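Local coordinates for galactan 1,3-beta-galactosidase (Phanerochaete chrysosporium, PDB 7BYT), which probably hydrolyses beta-1,3-galactan from the chain end as a family 43 glycoside hydrolase, and carries a carbohydrate-binding module that holds calcium and galactose, at residues Thr365-Thr370 with Tyr417-Asp422; Trp239-Ala244 with Arg269-Pro274; Val371-Gly376 with Gly404-Thr409. All coordinates share one frame; numbering follows the deposited sequence.

Contact 1: residues Thr365-Thr370 with Tyr417-Asp422. With CA (calcium ion), chain E; GAL (beta-D-galactopyranose), chain G; NAG (2-acetamido-2-deoxy-beta-D-glucopyranose), chain B.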
loop_
_atom_site.group_PDB
_atom_site.type_symbol
_atom_site.label_atom_id
_atom_site.label_comp_id
_atom_site.label_asym_id
_atom_site.label_seq_id
_atom_site.Cartn_x
_atom_site.Cartn_y
_atom_site.Cartn_z
ATOM N N THR A 365 10.390 -15.900 3.686
ATOM C CA THR A 365 9.365 -15.934 4.709
ATOM C C THR A 365 9.728 -14.933 5.798
ATOM O O THR A 365 10.869 -14.464 5.886
ATOM C CB THR A 365 9.290 -17.350 5.290
ATOM O OG1 THR A 365 10.615 -17.791 5.614
ATOM C CG2 THR A 365 8.709 -18.303 4.249
ATOM N N TYR A 366 8.739 -14.592 6.620
ATOM C CA TYR A 366 8.958 -13.613 7.675
ATOM C C TYR A 366 9.868 -14.180 8.752
ATOM O O TYR A 366 9.833 -15.377 9.060
ATOM C CB TYR A 366 7.628 -13.256 8.338
ATOM C CG TYR A 366 6.754 -12.269 7.595
ATOM C CD1 TYR A 366 6.742 -12.211 6.207
ATOM C CD2 TYR A 366 5.925 -11.409 8.298
ATOM C CE1 TYR A 366 5.924 -11.308 5.535
ATOM C CE2 TYR A 366 5.116 -10.507 7.648
ATOM C CZ TYR A 366 5.117 -10.463 6.271
ATOM O OH TYR A 366 4.302 -9.564 5.623
ATOM N N ARG A 367 10.689 -13.313 9.320
ATOM C CA ARG A 367 11.309 -13.548 10.609
ATOM C C ARG A 367 10.596 -12.659 11.629
ATOM O O ARG A 367 9.571 -12.045 11.336
ATOM C CB ARG A 367 12.815 -13.282 10.519
ATOM C CG ARG A 367 13.571 -14.272 9.633
ATOM C CD ARG A 367 15.064 -14.016 9.710
ATOM N NE ARG A 367 15.806 -14.913 8.830
ATOM C CZ ARG A 367 17.115 -15.135 8.925
ATOM N NH1 ARG A 367 17.839 -14.534 9.862
ATOM N NH2 ARG A 367 17.703 -15.969 8.074
ATOM N N ASN A 368 11.136 -12.588 12.834
ATOM C CA ASN A 368 10.620 -11.655 13.830
ATOM C C ASN A 368 11.710 -11.478 14.869
ATOM O O ASN A 368 12.673 -12.246 14.917
ATOM C CB ASN A 368 9.321 -12.164 14.483
ATOM C CG ASN A 368 9.362 -13.634 14.696
ATOM O OD1 ASN A 368 10.147 -14.128 15.508
ATOM N ND2 ASN A 368 8.546 -14.357 13.952
ATOM N N VAL A 369 11.539 -10.468 15.715
ATOM C CA VAL A 369 12.529 -10.146 16.737
ATOM C C VAL A 369 11.824 -9.756 18.026
ATOM O O VAL A 369 10.832 -9.025 18.006
ATOM C CB VAL A 369 13.514 -9.049 16.263
ATOM C CG1 VAL A 369 12.828 -7.684 16.055
ATOM C CG2 VAL A 369 14.702 -8.948 17.224
ATOM N N THR A 370 12.332 -10.256 19.148
ATOM C CA THR A 370 11.824 -9.807 20.437
ATOM C C THR A 370 12.458 -8.471 20.803
ATOM O O THR A 370 13.623 -8.201 20.490
ATOM C CB THR A 370 12.129 -10.824 21.536
ATOM O OG1 THR A 370 13.551 -10.958 21.668
ATOM C CG2 THR A 370 11.510 -12.173 21.216
ATOM N N TYR A 417 16.142 -17.441 14.522
ATOM C CA TYR A 417 16.946 -16.283 14.152
ATOM C C TYR A 417 16.052 -15.124 13.734
ATOM O O TYR A 417 15.124 -15.281 12.927
ATOM C CB TYR A 417 17.901 -16.638 13.015
ATOM C CG TYR A 417 19.100 -17.448 13.457
ATOM C CD1 TYR A 417 20.073 -16.897 14.279
ATOM C CD2 TYR A 417 19.244 -18.770 13.067
ATOM C CE1 TYR A 417 21.172 -17.639 14.691
ATOM C CE2 TYR A 417 20.336 -19.520 13.469
ATOM C CZ TYR A 417 21.290 -18.953 14.284
ATOM O OH TYR A 417 22.378 -19.703 14.687
ATOM N N ALA A 418 16.319 -13.963 14.317
ATOM C CA ALA A 418 15.705 -12.722 13.890
ATOM C C ALA A 418 16.360 -12.250 12.598
ATOM O O ALA A 418 17.350 -12.818 12.126
ATOM C CB ALA A 418 15.912 -11.662 14.974
ATOM N N ALA A 419 15.801 -11.188 12.022
ATOM C CA ALA A 419 16.475 -10.566 10.894
ATOM C C ALA A 419 17.741 -9.851 11.359
ATOM O O ALA A 419 17.975 -9.630 12.549
ATOM C CB ALA A 419 15.546 -9.582 10.186
ATOM N N ASP A 420 18.565 -9.479 10.391
ATOM C CA ASP A 420 19.793 -8.750 10.679
ATOM C C ASP A 420 19.468 -7.275 10.882
ATOM O O ASP A 420 18.841 -6.647 10.026
ATOM C CB ASP A 420 20.762 -8.910 9.510
ATOM C CG ASP A 420 21.129 -10.354 9.262
ATOM O OD1 ASP A 420 21.221 -11.124 10.246
ATOM O OD2 ASP A 420 21.343 -10.711 8.079
ATOM N N LEU A 421 19.888 -6.710 12.009
ATOM C CA LEU A 421 19.451 -5.374 12.404
ATOM C C LEU A 421 20.502 -4.354 11.983
ATOM O O LEU A 421 21.651 -4.410 12.436
ATOM C CB LEU A 421 19.227 -5.310 13.916
ATOM C CG LEU A 421 18.508 -4.053 14.409
ATOM C CD1 LEU A 421 17.114 -3.895 13.805
ATOM C CD2 LEU A 421 18.452 -4.064 15.944
ATOM N N ASP A 422 20.093 -3.408 11.145
ATOM C CA ASP A 422 20.991 -2.380 10.634
ATOM C C ASP A 422 21.045 -1.193 11.591
ATOM O O ASP A 422 22.129 -0.775 12.026
ATOM C CB ASP A 422 20.478 -1.951 9.251
ATOM C CG ASP A 422 21.298 -0.849 8.622
ATOM O OD1 ASP A 422 22.379 -0.512 9.149
ATOM O OD2 ASP A 422 20.855 -0.335 7.570
HETATM CA CA CA E . 24.134 -0.114 10.572
HETATM C C1 GAL G . 21.334 -15.200 7.507
HETATM C C2 GAL G . 21.657 -13.979 8.370
HETATM C C3 GAL G . 22.466 -14.379 9.623
HETATM C C4 GAL G . 21.728 -15.466 10.407
HETATM C C5 GAL G . 21.431 -16.602 9.435
HETATM C C6 GAL G . 20.607 -17.724 10.037
HETATM O O1 GAL G . 20.478 -14.827 6.446
HETATM O O2 GAL G . 22.424 -13.044 7.621
HETATM O O3 GAL G . 22.679 -13.251 10.483
HETATM O O4 GAL G . 20.472 -14.979 10.937
HETATM O O5 GAL G . 20.674 -16.139 8.300
HETATM O O6 GAL G . 20.652 -18.882 9.185
HETATM C C1 NAG B . 8.592 -15.790 14.009
HETATM C C2 NAG B . 7.246 -16.452 13.777
HETATM C C3 NAG B . 7.421 -17.965 13.651
HETATM C C4 NAG B . 8.477 -18.301 12.600
HETATM C C5 NAG B . 9.763 -17.524 12.874
HETATM C C6 NAG B . 10.796 -17.680 11.781
HETATM C C7 NAG B . 5.144 -15.523 14.629
HETATM C C8 NAG B . 4.319 -15.233 15.845
HETATM N N2 NAG B . 6.318 -16.120 14.848
HETATM O O3 NAG B . 6.167 -18.531 13.282
HETATM O O4 NAG B . 8.814 -19.684 12.648
HETATM O O5 NAG B . 9.469 -16.125 12.955
HETATM O O6 NAG B . 11.957 -16.912 12.073
HETATM O O7 NAG B . 4.748 -15.259 13.493
#

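Contact 2: residues Trp239-Ala244 with Arg269-Pro274. With GLA (alpha-D-galactopyranose), chain F.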
loop_
_atom_site.group_PDB
_atom_site.type_symbol
_atom_site.label_atom_id
_atom_site.label_comp_id
_atom_site.label_asym_id
_atom_site.label_seq_id
_atom_site.Cartn_x
_atom_site.Cartn_y
_atom_site.Cartn_z
ATOM N N TRP A 239 9.543 -0.722 -1.605
ATOM C CA TRP A 239 9.545 -0.782 -0.146
ATOM C C TRP A 239 8.571 -1.853 0.338
ATOM O O TRP A 239 7.815 -1.663 1.294
ATOM C CB TRP A 239 9.255 0.592 0.463
ATOM C CG TRP A 239 10.315 1.600 0.124
ATOM C CD1 TRP A 239 10.216 2.627 -0.769
ATOM C CD2 TRP A 239 11.630 1.674 0.682
ATOM N NE1 TRP A 239 11.398 3.337 -0.812
ATOM C CE2 TRP A 239 12.283 2.769 0.070
ATOM C CE3 TRP A 239 12.328 0.912 1.626
ATOM C CZ2 TRP A 239 13.591 3.131 0.389
ATOM C CZ3 TRP A 239 13.625 1.280 1.946
ATOM C CH2 TRP A 239 14.244 2.375 1.323
ATOM N N TYR A 240 8.599 -2.992 -0.354
ATOM C CA TYR A 240 7.715 -4.134 -0.109
ATOM C C TYR A 240 6.244 -3.718 -0.139
ATOM O O TYR A 240 5.535 -3.726 0.876
ATOM C CB TYR A 240 8.050 -4.845 1.206
ATOM C CG TYR A 240 7.563 -6.280 1.327
ATOM C CD1 TYR A 240 6.444 -6.756 0.637
ATOM C CD2 TYR A 240 8.256 -7.172 2.129
ATOM C CE1 TYR A 240 6.027 -8.078 0.772
ATOM C CE2 TYR A 240 7.849 -8.490 2.263
ATOM C CZ TYR A 240 6.744 -8.938 1.579
ATOM O OH TYR A 240 6.373 -10.257 1.724
ATOM N N SER A 241 5.787 -3.404 -1.347
ATOM C CA SER A 241 4.381 -3.069 -1.528
ATOM C C SER A 241 4.015 -3.210 -2.996
ATOM O O SER A 241 4.864 -3.463 -3.853
ATOM C CB SER A 241 4.065 -1.658 -1.005
ATOM O OG SER A 241 4.622 -0.682 -1.871
ATOM N N GLN A 242 2.723 -3.029 -3.266
ATOM C CA GLN A 242 2.198 -2.985 -4.624
ATOM C C GLN A 242 1.193 -1.850 -4.702
ATOM O O GLN A 242 0.349 -1.708 -3.813
ATOM C CB GLN A 242 1.518 -4.311 -4.986
ATOM C CG GLN A 242 1.024 -4.355 -6.427
ATOM C CD GLN A 242 0.302 -5.637 -6.773
ATOM O OE1 GLN A 242 -0.309 -6.282 -5.903
ATOM N NE2 GLN A 242 0.350 -6.018 -8.054
ATOM N N ASN A 243 1.270 -1.071 -5.762
ATOM C CA ASN A 243 0.379 0.083 -5.954
ATOM C C ASN A 243 -1.069 -0.307 -5.758
ATOM O O ASN A 243 -1.497 -1.385 -6.201
ATOM C CB ASN A 243 0.557 0.628 -7.364
ATOM C CG ASN A 243 0.005 2.009 -7.538
ATOM O OD1 ASN A 243 0.202 2.880 -6.692
ATOM N ND2 ASN A 243 -0.688 2.235 -8.661
ATOM N N ALA A 244 -1.820 0.623 -5.173
ATOM C CA ALA A 244 -3.268 0.469 -5.079
ATOM C C ALA A 244 -3.975 1.742 -5.527
ATOM O O ALA A 244 -4.909 1.684 -6.334
ATOM C CB ALA A 244 -3.711 0.090 -3.655
ATOM N N ARG A 269 -0.917 -5.493 5.060
ATOM C CA ARG A 269 -0.806 -4.163 5.653
ATOM C C ARG A 269 -0.859 -3.083 4.576
ATOM O O ARG A 269 -1.018 -3.357 3.382
ATOM C CB ARG A 269 0.443 -4.070 6.536
ATOM C CG ARG A 269 0.451 -5.056 7.723
ATOM C CD ARG A 269 -0.798 -4.979 8.618
ATOM N NE ARG A 269 -0.577 -5.729 9.866
ATOM C CZ ARG A 269 -1.505 -6.416 10.530
ATOM N NH1 ARG A 269 -2.769 -6.466 10.116
ATOM N NH2 ARG A 269 -1.166 -7.063 11.639
ATOM N N TYR A 270 -0.757 -1.834 5.009
ATOM C CA TYR A 270 -0.975 -0.679 4.138
ATOM C C TYR A 270 0.284 0.167 4.115
ATOM O O TYR A 270 0.797 0.564 5.167
ATOM C CB TYR A 270 -2.191 0.135 4.607
ATOM C CG TYR A 270 -3.410 -0.752 4.782
ATOM C CD1 TYR A 270 -4.070 -1.280 3.670
ATOM C CD2 TYR A 270 -3.869 -1.106 6.051
ATOM C CE1 TYR A 270 -5.174 -2.104 3.821
ATOM C CE2 TYR A 270 -4.975 -1.938 6.208
ATOM C CZ TYR A 270 -5.614 -2.432 5.091
ATOM O OH TYR A 270 -6.709 -3.264 5.244
ATOM N N ILE A 271 0.791 0.415 2.917
ATOM C CA ILE A 271 2.057 1.102 2.730
ATOM C C ILE A 271 1.720 2.407 2.026
ATOM O O ILE A 271 1.453 2.419 0.815
ATOM C CB ILE A 271 3.032 0.254 1.908
ATOM C CG1 ILE A 271 3.203 -1.141 2.523
ATOM C CG2 ILE A 271 4.363 0.972 1.753
ATOM C CD1 ILE A 271 3.624 -1.168 3.999
ATOM N N TRP A 272 1.659 3.490 2.799
ATOM C CA TRP A 272 1.287 4.810 2.300
ATOM C C TRP A 272 2.452 5.760 2.511
ATOM O O TRP A 272 2.928 5.909 3.640
ATOM C CB TRP A 272 0.085 5.355 3.064
ATOM C CG TRP A 272 -1.225 4.686 2.785
ATOM C CD1 TRP A 272 -1.441 3.506 2.126
ATOM C CD2 TRP A 272 -2.513 5.170 3.177
ATOM N NE1 TRP A 272 -2.793 3.231 2.088
ATOM C CE2 TRP A 272 -3.467 4.244 2.716
ATOM C CE3 TRP A 272 -2.951 6.311 3.870
ATOM C CZ2 TRP A 272 -4.833 4.411 2.929
ATOM C CZ3 TRP A 272 -4.304 6.477 4.078
ATOM C CH2 TRP A 272 -5.229 5.536 3.606
ATOM N N TYR A 273 2.904 6.406 1.437
ATOM C CA TYR A 273 4.048 7.305 1.498
ATOM C C TYR A 273 3.761 8.537 0.664
ATOM O O TYR A 273 2.988 8.472 -0.300
ATOM C CB TYR A 273 5.299 6.642 0.901
ATOM C CG TYR A 273 5.906 5.539 1.730
ATOM C CD1 TYR A 273 6.213 5.737 3.072
ATOM C CD2 TYR A 273 6.206 4.306 1.152
ATOM C CE1 TYR A 273 6.794 4.720 3.822
ATOM C CE2 TYR A 273 6.784 3.289 1.888
ATOM C CZ TYR A 273 7.084 3.503 3.215
ATOM O OH TYR A 273 7.647 2.481 3.938
ATOM N N PRO A 274 4.390 9.664 0.982
ATOM C CA PRO A 274 4.357 10.795 0.044
ATOM C C PRO A 274 4.962 10.391 -1.293
ATOM O O PRO A 274 5.945 9.648 -1.361
ATOM C CB PRO A 274 5.217 11.862 0.736
ATOM C CG PRO A 274 5.317 11.434 2.182
ATOM C CD PRO A 274 5.276 9.918 2.131
HETATM C C1 GLA F . -1.768 -9.401 -7.765
HETATM C C2 GLA F . -2.952 -8.502 -8.075
HETATM C C3 GLA F . -3.976 -8.650 -6.958
HETATM C C4 GLA F . -4.452 -10.105 -6.909
HETATM C C5 GLA F . -3.235 -11.029 -6.758
HETATM C C6 GLA F . -3.627 -12.505 -6.854
HETATM O O1 GLA F . -1.204 -9.038 -6.489
HETATM O O2 GLA F . -2.474 -7.165 -8.191
HETATM O O3 GLA F . -5.081 -7.755 -7.139
HETATM O O4 GLA F . -5.236 -10.449 -8.069
HETATM O O5 GLA F . -2.235 -10.755 -7.751
HETATM O O6 GLA F . -3.976 -12.845 -8.200
HETATM O O HOH W 1 7.811 -0.201 3.597
#

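Contact 3: residues Val371-Gly376 with Gly404-Thr409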
loop_
_atom_site.group_PDB
_atom_site.type_symbol
_atom_site.label_atom_id
_atom_site.label_comp_id
_atom_site.label_asym_id
_atom_site.label_seq_id
_atom_site.Cartn_x
_atom_site.Cartn_y
_atom_site.Cartn_z
ATOM N N VAL A 371 11.682 -7.632 21.483
ATOM C CA VAL A 371 12.116 -6.294 21.870
ATOM C C VAL A 371 11.712 -6.064 23.321
ATOM O O VAL A 371 10.540 -6.248 23.675
ATOM C CB VAL A 371 11.483 -5.213 20.971
ATOM C CG1 VAL A 371 11.991 -3.838 21.369
ATOM C CG2 VAL A 371 11.790 -5.483 19.497
ATOM N N SER A 372 12.674 -5.671 24.154
ATOM C CA SER A 372 12.414 -5.281 25.533
ATOM C C SER A 372 12.957 -3.879 25.746
ATOM O O SER A 372 14.110 -3.595 25.401
ATOM C CB SER A 372 13.080 -6.253 26.512
ATOM O OG SER A 372 13.034 -5.759 27.840
ATOM N N VAL A 373 12.132 -3.005 26.311
ATOM C CA VAL A 373 12.528 -1.633 26.599
ATOM C C VAL A 373 12.774 -1.515 28.098
ATOM O O VAL A 373 11.871 -1.782 28.902
ATOM C CB VAL A 373 11.446 -0.644 26.143
ATOM C CG1 VAL A 373 11.829 0.768 26.518
ATOM C CG2 VAL A 373 11.234 -0.757 24.633
ATOM N N ASN A 374 13.991 -1.118 28.480
ATOM C CA ASN A 374 14.344 -0.914 29.891
ATOM C C ASN A 374 14.020 -2.135 30.751
ATOM O O ASN A 374 13.592 -2.016 31.904
ATOM C CB ASN A 374 13.679 0.346 30.442
ATOM C CG ASN A 374 14.041 1.571 29.645
ATOM O OD1 ASN A 374 15.199 1.754 29.287
ATOM N ND2 ASN A 374 13.054 2.406 29.349
ATOM N N GLY A 375 14.211 -3.319 30.182
ATOM C CA GLY A 375 13.959 -4.544 30.914
ATOM C C GLY A 375 12.503 -4.894 31.109
ATOM O O GLY A 375 12.203 -5.815 31.874
ATOM N N GLY A 376 11.584 -4.203 30.436
ATOM C CA GLY A 376 10.185 -4.544 30.520
ATOM C C GLY A 376 9.876 -5.845 29.813
ATOM O O GLY A 376 10.716 -6.434 29.125
ATOM N N GLY A 404 13.717 10.405 29.535
ATOM C CA GLY A 404 15.124 10.342 29.868
ATOM C C GLY A 404 15.843 9.338 28.980
ATOM O O GLY A 404 15.552 9.239 27.785
ATOM N N GLU A 405 16.766 8.593 29.576
ATOM C CA GLU A 405 17.544 7.625 28.823
ATOM C C GLU A 405 16.861 6.263 28.825
ATOM O O GLU A 405 16.198 5.869 29.790
ATOM C CB GLU A 405 18.971 7.511 29.367
ATOM C CG GLU A 405 19.794 8.807 29.260
ATOM C CD GLU A 405 20.178 9.182 27.832
ATOM O OE1 GLU A 405 19.787 8.477 26.882
ATOM O OE2 GLU A 405 20.881 10.198 27.652
ATOM N N ASN A 406 17.019 5.553 27.716
ATOM C CA ASN A 406 16.376 4.267 27.501
ATOM C C ASN A 406 17.385 3.292 26.922
ATOM O O ASN A 406 18.342 3.682 26.246
ATOM C CB ASN A 406 15.223 4.378 26.501
ATOM C CG ASN A 406 14.067 5.180 27.042
ATOM O OD1 ASN A 406 13.131 4.618 27.604
ATOM N ND2 ASN A 406 14.128 6.500 26.891
ATOM N N SER A 407 17.148 2.017 27.200
ATOM C CA SER A 407 17.904 0.914 26.641
ATOM C C SER A 407 16.907 -0.023 25.984
ATOM O O SER A 407 15.828 -0.269 26.532
ATOM C CB SER A 407 18.629 0.180 27.781
ATOM O OG SER A 407 19.449 -0.867 27.309
ATOM N N ILE A 408 17.245 -0.524 24.797
ATOM C CA ILE A 408 16.359 -1.426 24.064
ATOM C C ILE A 408 17.164 -2.657 23.673
ATOM O O ILE A 408 18.204 -2.534 23.013
ATOM C CB ILE A 408 15.749 -0.759 22.822
ATOM C CG1 ILE A 408 15.108 0.586 23.184
ATOM C CG2 ILE A 408 14.732 -1.682 22.193
ATOM C CD1 ILE A 408 14.576 1.366 21.980
ATOM N N THR A 409 16.703 -3.835 24.092
ATOM C CA THR A 409 17.399 -5.087 23.807
ATOM C C THR A 409 16.603 -5.892 22.793
ATOM O O THR A 409 15.377 -6.020 22.916
ATOM C CB THR A 409 17.636 -5.902 25.081
ATOM O OG1 THR A 409 18.543 -5.186 25.929
ATOM C CG2 THR A 409 18.271 -7.236 24.745
#

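Contact 1: residues Thr365-Thr370 with Tyr417-Asp422
Arg367 reaches across to Tyr417-Ala419 with CG beside its backbone N (chi1 -67°) and the chain extended from CG to NE. CB lies equally near Tyr417 O and Ala419 N. CG passes Tyr417 O at van der Waals range, and Arg367 CD rests 3.5 Å from both Tyr417 O and Ala418 O. NE turns to Asp363, with which it forms a salt bridge. Arg367 NH1 donates to Ala418 O at 2.9 Å; the oxygen lies in the guanidinium plane, whereas the nitrogen stands 42° out of the carbonyl plane. Arg367 NH1 also donates to GAL O4 of the beta-galactose at 2.9 Å. Arg367 NH2 donates to the ring oxygen, GAL O5, at 3.0 Å and almost straight. The carbonyl and the salt bridge thus fix the rotation of the group that grips the sugar. GAL C6 sits over one face of the Tyr417 ring, offset toward its rim and 3.5 Å from Tyr417 CD2. Asp420 OD1 accepts from GAL O3 and Asp420 OD2 from GAL O2, each at 2.6 Å. Val369 CG2 packs on Ala418 CB at 3.7 Å. Asn368 carries N-linked N-acetylglucosamine on ND2, its OD1 accepting from Asn416 ND2. Asp422 binds calcium through O and OD1. Together with Tyr334 N, the aromatic face, arginine and aspartate make up much of the galactose site of this CBM6-family beta-sandwich module.

Contact 2: residues Trp239-Ala244 with Arg269-Pro274
Trp239 O accepts from a water at 2.7 Å and from Arg259 NH2, and the same water lies 2.7 Å from Tyr273 OH in the plane of the tyrosine ring, bridging the two segments where no direct hydrogen bond does. Next to this bridge Trp239 CB meets Tyr273 CE2 at 3.9 Å. The aromatic groups are oblique: the five-membered ring of Trp239 and the Tyr273 ring have centroids 5.8 Å apart and planes at 73°. Both segments feed one blade of the family 43 beta-propeller, a four-stranded antiparallel sheet in which strand 252-259 runs between 242-249 and 269-276, so the contact spans non-adjacent strands. Ile271 occupies the middle. Ile271 CB lies 3.6 Å from Ser241 CB, and Ile271 CG1, set beside its own backbone N (chi1 -54°), reaches towards Tyr240 O at 3.9 Å. Ser241 OG is turned between its backbone N and carbonyl carbon (chi1 72°), where it bonds to Thr238 O and Tyr255 OH. The next residue, Gln242, points away from Ile271 and extends to the alpha-galactose: Gln242 OE1, which also accepts from Trp260 NE1, lies 3.0 Å from GLA O1, and NE2 makes a weak bond to O2. Glu81, Arg82, Asp137 and Gly207 also hold this sugar.

Contact 3: residues Val371-Gly376 with Gly404-Thr409
Neighbouring antiparallel strands of the five-stranded sheet in the CBM6-family module meet here, 371-373 against 405-409, their axes 4.8 Å apart at closest approach and their directions 163° apart. Ser372 and Thr409 form a hydrogen-bonded pair: Ser372 N gives to Thr409 O at 3.0 Å and Thr409 N returns to Ser372 O at 2.9 Å. Val373 and Ile408 follow as the non-hydrogen-bonded pair. On their side of the sheet Val371 and Ile408 lie alongside each other and point the same way, Val371 CG1 touching Ile408 CG2 at 3.6 Å. Val373 adds a looser apolar contact through CG2 to Ile408 CG1 and is itself packed on Leu399 and Leu401 of strand 392-402, the opposing sheet of the beta-sandwich. Beyond Val373 the chain reverses in a type I' turn to Gly376, closed by Gly376 N donating to Val373 O and braced by Ser372 OG donating to Gly376 O on a lone pair at 2.7 Å. Asn374, at the first corner of that turn, prolongs the ladder with its side chain. Asn374 N donates to Ser407 O at 2.8 Å, while Asn374 OD1 takes the N-H of Ser407 N at 2.9 Å as a backbone carbonyl would. CG sits beside the backbone N (chi1 -57°), which swings the amide over to the other strand. The remaining amide branch, Asn374 ND2, gives to Asn406 OD1 at 2.8 Å with the two amide planes 30° apart. Asn406 OD1 accepts from Asn402 N as well, and Asn406 ND2 donates to Val346 O.

In the fold
Contacts 1 and 3 share strand 367-373: Thr365-Thr370 passes directly into Val371-Gly376, and contact 3 is nested inside the chain loop that contact 1 closes. Their centres are about 18 Å apart, contact 1 at the galactose site and contact 3 farther along the strand. Contact 2 precedes both in sequence and belongs to the propeller, beside its alpha-galactose pocket; its centre is about 21 Å from that of contact 1 and 30 Å from that of contact 3. One point where the two domains meet is Tyr366 CE1, 4.0 Å from Tyr240 OH, which hydrogen-bonds Asp385. Contacts 2 and 3 do not touch, their nearest atoms being about 15 Å apart.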